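Local coordinates for flavin-nucleotide-binding protein (Mycobacterium smegmatis, PDB 4YBN), which binds flavin-adenine dinucleotide and heme in a split beta-barrel dimer and is probably an oxidoreductase of the pyridoxamine 5'-phosphate oxidase-related family, at residues I32-R41 against A72-V83; G51-H62 against Y122-F130. One frame throughout, in Å; residues are numbered along the deposited sequence.

Interaction 1: residues I32-R41 against A72-V83; sequences IPLATVALVR and ALAEGAPAAVSV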
loop_
_atom_site.group_PDB
_atom_site.type_symbol
_atom_site.label_atom_id
_atom_site.label_comp_id
_atom_site.label_asym_id
_atom_site.label_seq_id
_atom_site.Cartn_x
_atom_site.Cartn_y
_atom_site.Cartn_z
ATOM N N ILE A 32 6.924 3.845 5.776
ATOM C CA ILE A 32 5.629 3.920 5.080
ATOM C C ILE A 32 4.615 4.435 6.042
ATOM O O ILE A 32 4.491 3.848 7.089
ATOM C CB ILE A 32 5.202 2.490 4.625
ATOM C CG1 ILE A 32 6.294 1.869 3.723
ATOM C CG2 ILE A 32 3.868 2.522 3.880
ATOM C CD1 ILE A 32 6.485 2.623 2.428
ATOM N N PRO A 33 3.858 5.492 5.711
ATOM C CA PRO A 33 2.853 6.023 6.619
ATOM C C PRO A 33 1.440 5.433 6.494
ATOM O O PRO A 33 0.576 5.769 7.281
ATOM C CB PRO A 33 2.828 7.488 6.246
ATOM C CG PRO A 33 3.064 7.483 4.820
ATOM C CD PRO A 33 4.009 6.361 4.528
ATOM N N LEU A 34 1.222 4.551 5.521
ATOM C CA LEU A 34 -0.084 3.975 5.273
ATOM C C LEU A 34 -0.106 2.544 5.742
ATOM O O LEU A 34 0.816 1.762 5.468
ATOM C CB LEU A 34 -0.406 4.071 3.791
ATOM C CG LEU A 34 -1.419 3.137 3.155
ATOM C CD1 LEU A 34 -2.813 3.429 3.666
ATOM C CD2 LEU A 34 -1.323 3.276 1.634
ATOM N N ALA A 35 -1.165 2.189 6.457
ATOM C CA ALA A 35 -1.415 0.805 6.799
ATOM C C ALA A 35 -2.775 0.405 6.187
ATOM O O ALA A 35 -3.663 1.258 5.983
ATOM C CB ALA A 35 -1.483 0.660 8.324
ATOM N N THR A 36 -2.958 -0.879 5.931
ATOM C CA THR A 36 -4.242 -1.339 5.576
ATOM C C THR A 36 -4.658 -2.211 6.736
ATOM O O THR A 36 -3.937 -3.107 7.088
ATOM C CB THR A 36 -4.228 -2.116 4.253
ATOM O OG1 THR A 36 -3.805 -1.215 3.230
ATOM C CG2 THR A 36 -5.565 -2.575 3.944
ATOM N N VAL A 37 -5.836 -1.952 7.260
ATOM C CA VAL A 37 -6.344 -2.648 8.432
ATOM C C VAL A 37 -7.527 -3.528 8.036
ATOM O O VAL A 37 -8.396 -3.113 7.327
ATOM C CB VAL A 37 -6.819 -1.673 9.480
ATOM C CG1 VAL A 37 -7.514 -2.401 10.626
ATOM C CG2 VAL A 37 -5.680 -0.835 9.997
ATOM N N ALA A 38 -7.459 -4.774 8.433
ATOM C CA ALA A 38 -8.482 -5.768 8.147
ATOM C C ALA A 38 -9.132 -6.213 9.451
ATOM O O ALA A 38 -8.434 -6.424 10.466
ATOM C CB ALA A 38 -7.828 -6.946 7.489
ATOM N N LEU A 39 -10.457 -6.351 9.442
ATOM C CA LEU A 39 -11.197 -6.840 10.534
ATOM C C LEU A 39 -12.434 -7.592 9.972
ATOM O O LEU A 39 -12.646 -7.677 8.763
ATOM C CB LEU A 39 -11.636 -5.716 11.436
ATOM C CG LEU A 39 -12.597 -4.662 10.922
ATOM C CD1 LEU A 39 -13.413 -4.087 12.057
ATOM C CD2 LEU A 39 -11.810 -3.560 10.218
ATOM N N VAL A 40 -13.216 -8.151 10.874
ATOM C CA VAL A 40 -14.374 -8.964 10.506
ATOM C C VAL A 40 -15.611 -8.261 11.054
ATOM O O VAL A 40 -15.629 -7.784 12.218
ATOM C CB VAL A 40 -14.234 -10.325 11.126
ATOM C CG1 VAL A 40 -15.346 -11.258 10.678
ATOM C CG2 VAL A 40 -12.892 -10.963 10.766
ATOM N N ARG A 41 -16.610 -8.104 10.194
ATOM C CA ARG A 41 -17.961 -7.667 10.601
ATOM C C ARG A 41 -18.964 -8.657 10.085
ATOM O O ARG A 41 -18.979 -8.972 8.867
ATOM C CB ARG A 41 -18.302 -6.333 9.977
ATOM C CG ARG A 41 -17.330 -5.252 10.343
ATOM C CD ARG A 41 -17.590 -4.714 11.758
ATOM N NE ARG A 41 -16.943 -5.447 12.860
ATOM C CZ ARG A 41 -17.250 -5.303 14.154
ATOM N NH1 ARG A 41 -18.251 -4.523 14.528
ATOM N NH2 ARG A 41 -16.580 -5.973 15.076
ATOM N N ALA A 72 -15.460 0.076 15.673
ATOM C CA ALA A 72 -15.410 -1.380 15.705
ATOM C C ALA A 72 -14.122 -1.831 16.318
ATOM O O ALA A 72 -14.090 -2.674 17.198
ATOM C CB ALA A 72 -15.604 -1.953 14.311
ATOM N N LEU A 73 -13.022 -1.174 15.970
ATOM C CA LEU A 73 -11.769 -1.495 16.558
ATOM C C LEU A 73 -11.687 -1.079 18.018
ATOM O O LEU A 73 -11.111 -1.782 18.826
ATOM C CB LEU A 73 -10.651 -0.770 15.807
ATOM C CG LEU A 73 -10.412 -1.235 14.344
ATOM C CD1 LEU A 73 -9.409 -0.260 13.735
ATOM C CD2 LEU A 73 -9.840 -2.629 14.346
ATOM N N ALA A 74 -12.241 0.071 18.342
ATOM C CA ALA A 74 -12.263 0.550 19.714
ATOM C C ALA A 74 -13.065 -0.436 20.631
ATOM O O ALA A 74 -12.696 -0.704 21.753
ATOM C CB ALA A 74 -12.936 1.860 19.780
ATOM N N GLU A 75 -14.061 -1.063 20.055
ATOM C CA GLU A 75 -14.914 -2.039 20.771
ATOM C C GLU A 75 -14.285 -3.425 20.816
ATOM O O GLU A 75 -14.865 -4.356 21.384
ATOM C CB GLU A 75 -16.281 -2.093 20.119
ATOM C CG GLU A 75 -17.053 -0.797 20.401
ATOM C CD GLU A 75 -18.355 -0.612 19.582
ATOM O OE1 GLU A 75 -18.826 -1.507 18.853
ATOM O OE2 GLU A 75 -18.918 0.500 19.618
ATOM N N GLY A 76 -13.083 -3.589 20.262
ATOM C CA GLY A 76 -12.364 -4.804 20.463
ATOM C C GLY A 76 -12.248 -5.728 19.265
ATOM O O GLY A 76 -11.725 -6.819 19.396
ATOM N N ALA A 77 -12.628 -5.309 18.053
ATOM C CA ALA A 77 -12.496 -6.203 16.860
ATOM C C ALA A 77 -11.053 -6.630 16.650
ATOM O O ALA A 77 -10.150 -5.806 16.457
ATOM C CB ALA A 77 -13.044 -5.500 15.613
ATOM N N PRO A 78 -10.804 -7.922 16.645
ATOM C CA PRO A 78 -9.461 -8.386 16.345
ATOM C C PRO A 78 -9.071 -7.885 14.941
ATOM O O PRO A 78 -9.920 -7.813 14.098
ATOM C CB PRO A 78 -9.620 -9.879 16.349
ATOM C CG PRO A 78 -10.722 -10.136 17.288
ATOM C CD PRO A 78 -11.702 -9.040 17.011
ATOM N N ALA A 79 -7.812 -7.555 14.720
ATOM C CA ALA A 79 -7.426 -6.846 13.490
ATOM C C ALA A 79 -6.203 -7.471 12.942
ATOM O O ALA A 79 -5.403 -8.095 13.677
ATOM C CB ALA A 79 -7.124 -5.421 13.826
ATOM N N ALA A 80 -5.967 -7.263 11.668
ATOM C CA ALA A 80 -4.685 -7.595 11.121
ATOM C C ALA A 80 -4.243 -6.332 10.369
ATOM O O ALA A 80 -5.047 -5.735 9.660
ATOM C CB ALA A 80 -4.787 -8.839 10.235
ATOM N N VAL A 81 -2.984 -5.928 10.502
ATOM C CA VAL A 81 -2.532 -4.659 9.979
ATOM C C VAL A 81 -1.468 -4.949 8.983
ATOM O O VAL A 81 -0.501 -5.637 9.318
ATOM C CB VAL A 81 -1.996 -3.774 11.100
ATOM C CG1 VAL A 81 -1.434 -2.473 10.560
ATOM C CG2 VAL A 81 -3.098 -3.435 12.052
ATOM N N SER A 82 -1.627 -4.456 7.747
ATOM C CA SER A 82 -0.628 -4.693 6.725
ATOM C C SER A 82 0.040 -3.407 6.270
ATOM O O SER A 82 -0.605 -2.368 6.022
ATOM C CB SER A 82 -1.324 -5.447 5.519
ATOM O OG SER A 82 -0.439 -5.568 4.437
ATOM N N VAL A 83 1.365 -3.472 6.203
ATOM C CA VAL A 83 2.199 -2.320 5.819
ATOM C C VAL A 83 3.169 -2.768 4.757
ATOM O O VAL A 83 3.960 -3.683 4.982
ATOM C CB VAL A 83 2.981 -1.681 7.013
ATOM C CG1 VAL A 83 3.773 -0.463 6.536
ATOM C CG2 VAL A 83 1.962 -1.260 8.078
HETATM O O HOH W 1 -1.087 -1.453 2.953
HETATM O O HOH W 2 -12.386 -8.749 13.685
HETATM O O HOH W 3 -15.983 -4.654 17.425
#

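Interaction 2: residues G51-H62 against Y122-F130; sequences GFGRVGDELVIH and YLDALTDRF. With HEM (protoporphyrin IX containing Fe), chain F.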
loop_
_atom_site.group_PDB
_atom_site.type_symbol
_atom_site.label_atom_id
_atom_site.label_comp_id
_atom_site.label_asym_id
_atom_site.label_seq_id
_atom_site.Cartn_x
_atom_site.Cartn_y
_atom_site.Cartn_z
ATOM N N GLY A 51 -3.668 6.211 7.918
ATOM C CA GLY A 51 -2.294 6.554 8.381
ATOM C C GLY A 51 -1.913 5.999 9.745
ATOM O O GLY A 51 -2.737 5.876 10.635
ATOM N N PHE A 52 -0.671 5.607 9.937
ATOM C CA PHE A 52 -0.293 5.131 11.254
ATOM C C PHE A 52 1.097 5.719 11.562
ATOM O O PHE A 52 1.865 6.100 10.641
ATOM C CB PHE A 52 -0.246 3.627 11.299
ATOM C CG PHE A 52 0.982 3.077 10.689
ATOM C CD1 PHE A 52 1.070 2.892 9.280
ATOM C CD2 PHE A 52 2.117 2.813 11.458
ATOM C CE1 PHE A 52 2.244 2.497 8.663
ATOM C CE2 PHE A 52 3.281 2.411 10.852
ATOM C CZ PHE A 52 3.381 2.277 9.448
ATOM N N GLY A 53 1.459 5.755 12.828
ATOM C CA GLY A 53 2.843 6.014 13.217
ATOM C C GLY A 53 3.279 5.011 14.276
ATOM O O GLY A 53 2.452 4.558 15.077
ATOM N N ARG A 54 4.518 4.566 14.228
ATOM C CA ARG A 54 5.076 3.748 15.255
ATOM C C ARG A 54 5.547 4.683 16.370
ATOM O O ARG A 54 6.425 5.555 16.131
ATOM C CB ARG A 54 6.259 2.936 14.751
ATOM C CG ARG A 54 6.747 1.954 15.804
ATOM C CD ARG A 54 7.990 1.162 15.415
ATOM N NE ARG A 54 9.177 1.970 15.060
ATOM C CZ ARG A 54 10.074 2.386 15.961
ATOM N NH1 ARG A 54 9.973 2.026 17.215
ATOM N NH2 ARG A 54 11.129 3.079 15.599
ATOM N N VAL A 55 4.971 4.522 17.555
ATOM C CA VAL A 55 5.374 5.292 18.750
ATOM C C VAL A 55 5.935 4.300 19.671
ATOM O O VAL A 55 5.226 3.660 20.381
ATOM C CB VAL A 55 4.223 6.070 19.322
ATOM C CG1 VAL A 55 4.606 6.888 20.572
ATOM C CG2 VAL A 55 3.690 6.996 18.234
ATOM N N GLY A 56 7.230 4.132 19.560
ATOM C CA GLY A 56 7.926 3.098 20.296
ATOM C C GLY A 56 7.548 1.688 19.896
ATOM O O GLY A 56 7.786 1.302 18.759
ATOM N N ASP A 57 6.897 0.975 20.784
ATOM C CA ASP A 57 6.461 -0.364 20.543
ATOM C C ASP A 57 4.947 -0.425 20.365
ATOM O O ASP A 57 4.327 -1.451 20.567
ATOM C CB ASP A 57 6.902 -1.295 21.656
ATOM C CG ASP A 57 8.412 -1.397 21.763
ATOM O OD1 ASP A 57 9.136 -1.492 20.749
ATOM O OD2 ASP A 57 8.894 -1.377 22.893
ATOM N N GLU A 58 4.358 0.667 19.969
ATOM C CA GLU A 58 2.963 0.662 19.586
ATOM C C GLU A 58 2.789 1.226 18.158
ATOM O O GLU A 58 3.444 2.206 17.800
ATOM C CB GLU A 58 2.168 1.455 20.568
ATOM C CG GLU A 58 1.752 0.609 21.761
ATOM C CD GLU A 58 1.190 1.435 22.857
ATOM O OE1 GLU A 58 1.807 2.514 23.124
ATOM O OE2 GLU A 58 0.122 1.050 23.406
ATOM N N LEU A 59 1.882 0.621 17.390
ATOM C CA LEU A 59 1.350 1.212 16.139
ATOM C C LEU A 59 0.082 1.959 16.395
ATOM O O LEU A 59 -0.932 1.435 16.898
ATOM C CB LEU A 59 1.138 0.060 15.182
ATOM C CG LEU A 59 0.865 0.257 13.713
ATOM C CD1 LEU A 59 1.283 -0.999 12.946
ATOM C CD2 LEU A 59 -0.582 0.600 13.492
ATOM N N VAL A 60 0.111 3.235 16.104
ATOM C CA VAL A 60 -0.946 4.129 16.503
ATOM C C VAL A 60 -1.700 4.713 15.326
ATOM O O VAL A 60 -1.066 5.175 14.385
ATOM C CB VAL A 60 -0.340 5.288 17.333
ATOM C CG1 VAL A 60 -1.420 6.214 17.833
ATOM C CG2 VAL A 60 0.487 4.706 18.485
ATOM N N ILE A 61 -3.029 4.740 15.400
ATOM C CA ILE A 61 -3.859 5.367 14.394
ATOM C C ILE A 61 -4.812 6.301 15.052
ATOM O O ILE A 61 -5.045 6.265 16.281
ATOM C CB ILE A 61 -4.631 4.295 13.560
ATOM C CG1 ILE A 61 -5.583 3.439 14.437
ATOM C CG2 ILE A 61 -3.606 3.383 12.862
ATOM C CD1 ILE A 61 -6.328 2.336 13.748
ATOM N N HIS A 62 -5.460 7.102 14.245
ATOM C CA HIS A 62 -6.504 7.928 14.742
ATOM C C HIS A 62 -7.554 8.303 13.752
ATOM O O HIS A 62 -7.385 8.142 12.542
ATOM C CB HIS A 62 -5.891 9.182 15.328
ATOM C CG HIS A 62 -5.539 10.181 14.322
ATOM N ND1 HIS A 62 -4.710 9.883 13.267
ATOM C CD2 HIS A 62 -5.944 11.463 14.156
ATOM C CE1 HIS A 62 -4.584 10.964 12.513
ATOM N NE2 HIS A 62 -5.321 11.928 13.033
ATOM N N TYR A 122 -0.176 11.106 22.718
ATOM C CA TYR A 122 -0.064 10.183 21.570
ATOM C C TYR A 122 -0.304 10.896 20.259
ATOM O O TYR A 122 0.443 10.644 19.297
ATOM C CB TYR A 122 -1.018 9.026 21.708
ATOM C CG TYR A 122 -0.511 7.871 22.511
ATOM C CD1 TYR A 122 0.269 6.887 21.925
ATOM C CD2 TYR A 122 -0.754 7.768 23.882
ATOM C CE1 TYR A 122 0.692 5.792 22.633
ATOM C CE2 TYR A 122 -0.256 6.690 24.602
ATOM C CZ TYR A 122 0.456 5.701 23.940
ATOM O OH TYR A 122 0.933 4.622 24.624
ATOM N N LEU A 123 -1.241 11.858 20.215
ATOM C CA LEU A 123 -1.489 12.570 18.986
ATOM C C LEU A 123 -0.324 13.473 18.564
ATOM O O LEU A 123 0.044 13.512 17.405
ATOM C CB LEU A 123 -2.794 13.353 19.007
ATOM C CG LEU A 123 -4.010 12.448 19.075
ATOM C CD1 LEU A 123 -5.266 13.251 19.300
ATOM C CD2 LEU A 123 -4.209 11.608 17.806
ATOM N N ASP A 124 0.325 14.091 19.528
ATOM C CA ASP A 124 1.501 14.866 19.295
ATOM C C ASP A 124 2.559 13.947 18.723
ATOM O O ASP A 124 3.250 14.301 17.726
ATOM C CB ASP A 124 2.029 15.525 20.575
ATOM C CG ASP A 124 1.192 16.760 21.034
ATOM O OD1 ASP A 124 0.169 17.130 20.411
ATOM O OD2 ASP A 124 1.573 17.341 22.071
ATOM N N ALA A 125 2.775 12.818 19.368
ATOM C CA ALA A 125 3.801 11.894 18.846
ATOM C C ALA A 125 3.414 11.382 17.431
ATOM O O ALA A 125 4.268 11.245 16.599
ATOM C CB ALA A 125 4.056 10.746 19.782
ATOM N N LEU A 126 2.133 11.135 17.188
ATOM C CA LEU A 126 1.646 10.692 15.868
ATOM C C LEU A 126 1.908 11.768 14.842
ATOM O O LEU A 126 2.512 11.506 13.790
ATOM C CB LEU A 126 0.140 10.319 15.904
ATOM C CG LEU A 126 -0.511 9.794 14.604
ATOM C CD1 LEU A 126 0.309 8.646 14.078
ATOM C CD2 LEU A 126 -1.996 9.339 14.708
ATOM N N THR A 127 1.517 13.003 15.151
ATOM C CA THR A 127 1.790 14.115 14.221
ATOM C C THR A 127 3.264 14.259 13.807
ATOM O O THR A 127 3.576 14.437 12.634
ATOM C CB THR A 127 1.353 15.412 14.888
ATOM O OG1 THR A 127 -0.057 15.366 14.997
ATOM C CG2 THR A 127 1.791 16.625 14.111
ATOM N N ASP A 128 4.151 14.117 14.761
ATOM C CA ASP A 128 5.568 14.156 14.532
ATOM C C ASP A 128 6.118 12.972 13.744
ATOM O O ASP A 128 7.254 13.023 13.366
ATOM C CB ASP A 128 6.346 14.246 15.845
ATOM C CG ASP A 128 6.319 15.677 16.477
ATOM O OD1 ASP A 128 5.798 16.648 15.872
ATOM O OD2 ASP A 128 6.785 15.806 17.616
ATOM N N ARG A 129 5.336 11.904 13.547
ATOM C CA ARG A 129 5.700 10.829 12.603
ATOM C C ARG A 129 5.427 11.274 11.180
ATOM O O ARG A 129 6.257 11.075 10.291
ATOM C CB ARG A 129 4.879 9.519 12.926
ATOM C CG ARG A 129 5.593 8.569 13.839
ATOM C CD ARG A 129 6.141 9.271 14.983
ATOM N NE ARG A 129 6.800 8.434 15.960
ATOM C CZ ARG A 129 7.142 8.905 17.153
ATOM N NH1 ARG A 129 6.855 10.202 17.482
ATOM N NH2 ARG A 129 7.769 8.100 17.994
ATOM N N PHE A 130 4.255 11.860 10.991
ATOM C CA PHE A 130 3.746 12.212 9.686
ATOM C C PHE A 130 4.522 13.409 9.174
ATOM O O PHE A 130 4.901 13.427 8.007
ATOM C CB PHE A 130 2.218 12.562 9.693
ATOM C CG PHE A 130 1.283 11.398 10.038
ATOM C CD1 PHE A 130 1.589 10.069 9.688
ATOM C CD2 PHE A 130 0.071 11.645 10.688
ATOM C CE1 PHE A 130 0.717 9.040 10.006
ATOM C CE2 PHE A 130 -0.819 10.605 11.015
ATOM C CZ PHE A 130 -0.490 9.301 10.687
HETATM C CHA HEM F . -9.178 12.313 9.901
HETATM C CHB HEM F . -4.503 12.621 8.860
HETATM C CHC HEM F . -3.658 14.951 13.028
HETATM C CHD HEM F . -8.313 14.427 14.148
HETATM C C1A HEM F . -7.983 12.222 9.253
HETATM C C2A HEM F . -7.823 11.640 7.970
HETATM C C3A HEM F . -6.495 11.704 7.693
HETATM C C4A HEM F . -5.849 12.337 8.788
HETATM C CMA HEM F . -5.867 11.211 6.412
HETATM C CAA HEM F . -8.897 11.026 7.082
HETATM C CBA HEM F . -9.845 12.034 6.416
HETATM C CGA HEM F . -10.856 11.272 5.585
HETATM O O1A HEM F . -10.803 11.337 4.331
HETATM O O2A HEM F . -11.750 10.574 6.132
HETATM C C1B HEM F . -3.863 13.317 9.899
HETATM C C2B HEM F . -2.478 13.668 9.860
HETATM C C3B HEM F . -2.196 14.311 11.030
HETATM C C4B HEM F . -3.487 14.376 11.786
HETATM C CMB HEM F . -1.482 13.361 8.762
HETATM C CAB HEM F . -0.851 14.875 11.321
HETATM C CBB HEM F . -0.655 15.806 12.239
HETATM C C1C HEM F . -4.859 15.001 13.761
HETATM C C2C HEM F . -4.978 15.365 15.137
HETATM C C3C HEM F . -6.325 15.222 15.472
HETATM C C4C HEM F . -7.008 14.762 14.265
HETATM C CMC HEM F . -3.865 15.845 16.028
HETATM C CAC HEM F . -6.960 15.583 16.754
HETATM C CBC HEM F . -6.415 16.319 17.749
HETATM C C1D HEM F . -8.899 13.818 13.054
HETATM C C2D HEM F . -10.351 13.536 13.011
HETATM C C3D HEM F . -10.565 12.967 11.827
HETATM C C4D HEM F . -9.267 12.876 11.163
HETATM C CMD HEM F . -11.406 13.827 14.048
HETATM C CAD HEM F . -11.856 12.497 11.234
HETATM C CBD HEM F . -12.363 13.550 10.227
HETATM C CGD HEM F . -13.827 13.353 9.874
HETATM O O1D HEM F . -14.708 14.169 10.249
HETATM O O2D HEM F . -14.161 12.354 9.203
HETATM N NA HEM F . -6.771 12.642 9.735
HETATM N NB HEM F . -4.425 13.782 11.029
HETATM N NC HEM F . -6.086 14.568 13.293
HETATM N ND HEM F . -8.302 13.409 11.928
HETATM FE FE HEM F . -6.467 13.529 11.513
HETATM O O HOH W 4 9.104 5.785 17.675
#

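Interaction 1: residues I32-R41 against A72-V83
Leu39 sends its CD1 into a notch between the methyls of Ala72, in the last turn of helix 68-74, and Ala77, just beyond it, 3.8 Å from each CB. It gets there because CG sits between the backbone N and the carbonyl carbon (chi1 64°). Arg41 folds back over the same two bumps: its guanidinium rests with one face centred on Ala72 CB, while NE turns to its own chain and bonds Val40 O. The Schellman turn at Gly76 ends the helix, and the chain runs back antiparallel to strand 34-41. Thr36 pairs with Ser82, and Ala38 with Ala80, each through two backbone bonds. Val37 and Val81, a non-hydrogen-bonded pair, meet CG2 to CG2 at 4.2 Å. The Ala35 methyl sits between two valines, CB 3.8 Å from Val81 CG1 and 4.0 Å from Val83 CG2. At the far end Ile32 and Val83 lie alongside each other, pointing opposite ways. A water bridges Val40 N and Pro78 O where direct pairing stops; another links Thr36 OG1 to Ser82 O, which also accepts Thr36 N. Leu34 touches FAD and packs on Thr84 of the second subunit, consistent with this family's split beta-barrel, whose antiparallel strands line dimer interface and flavin site.

Interaction 2: residues G51-H62 against Y122-F130
The His62 ring is met obliquely by CD2 of Leu123 and of Leu126, and its NE2 binds the heme iron at 2.5 Å as the axial ligand, with pyrrole atoms of the porphyrin near the ring's edge. Phe130 sets its edge against the backbone of Gly51 and Phe52, with CZ 3.7 Å from Gly51 C, and has the carbonyl O of Leu126 over one face, offset toward the rim; CD2 lies close to the heme methyl CMB. Phe100 of the second subunit meets this ring edge-to-face. Two turns back along the helix, Tyr122 takes Glu58 at its edge, in plane: OH donates to the syn lone pair of OE1 at 2.7 Å, with the carboxylate and ring planes 70° apart. This is a helix packed across a beta hairpin, whose type II' turn runs from Val55 to Glu58, in the split-barrel flavin-binding fold, with the helix helping to wall the heme pocket. Arg129 CG and, in the conformer given, Leu126 CD1 close on the backbone at Gly53; Leu126 CD1 also lies against Val60 O. Arg129, bent at chi2 (47°), carries Val55 CG2 over the centre of one guanidinium face, 4.0 Å above the plane. Its NE donates to Arg54 O at 2.9 Å, tilted 35° from the carbonyl plane, and its NH2 holds a water that also bonds Arg54 O and Gly56 N. Val55 CG1 meets Ala125 CB at 4.0 Å, while Val60 CG2 reaches Tyr122 CD1 at 4.1 Å.

In the fold
From the N terminus, after helix 22-29, the chain enters strand 34-41 and turns into strand 44-55, which begins the hairpin of interaction 2; strand 58-64 then leads through helix 68-74 to strand 78-91. Interaction 1 closes a loop of 30 residues here, bringing that strand back beside strand 34-41. The chain continues through strands 99-108 and 110-113 to helix 116-130, where interaction 2 closes a longer loop of 59 residues. The segments alternate along the chain, so the two loops cross. They meet at Phe52, which packs on Ala35 and whose N probably donates a hydrogen bond to Pro33 O. Interaction 1 joins sheet strands near the dimer interface; interaction 2 ties helix to sheet beside the heme.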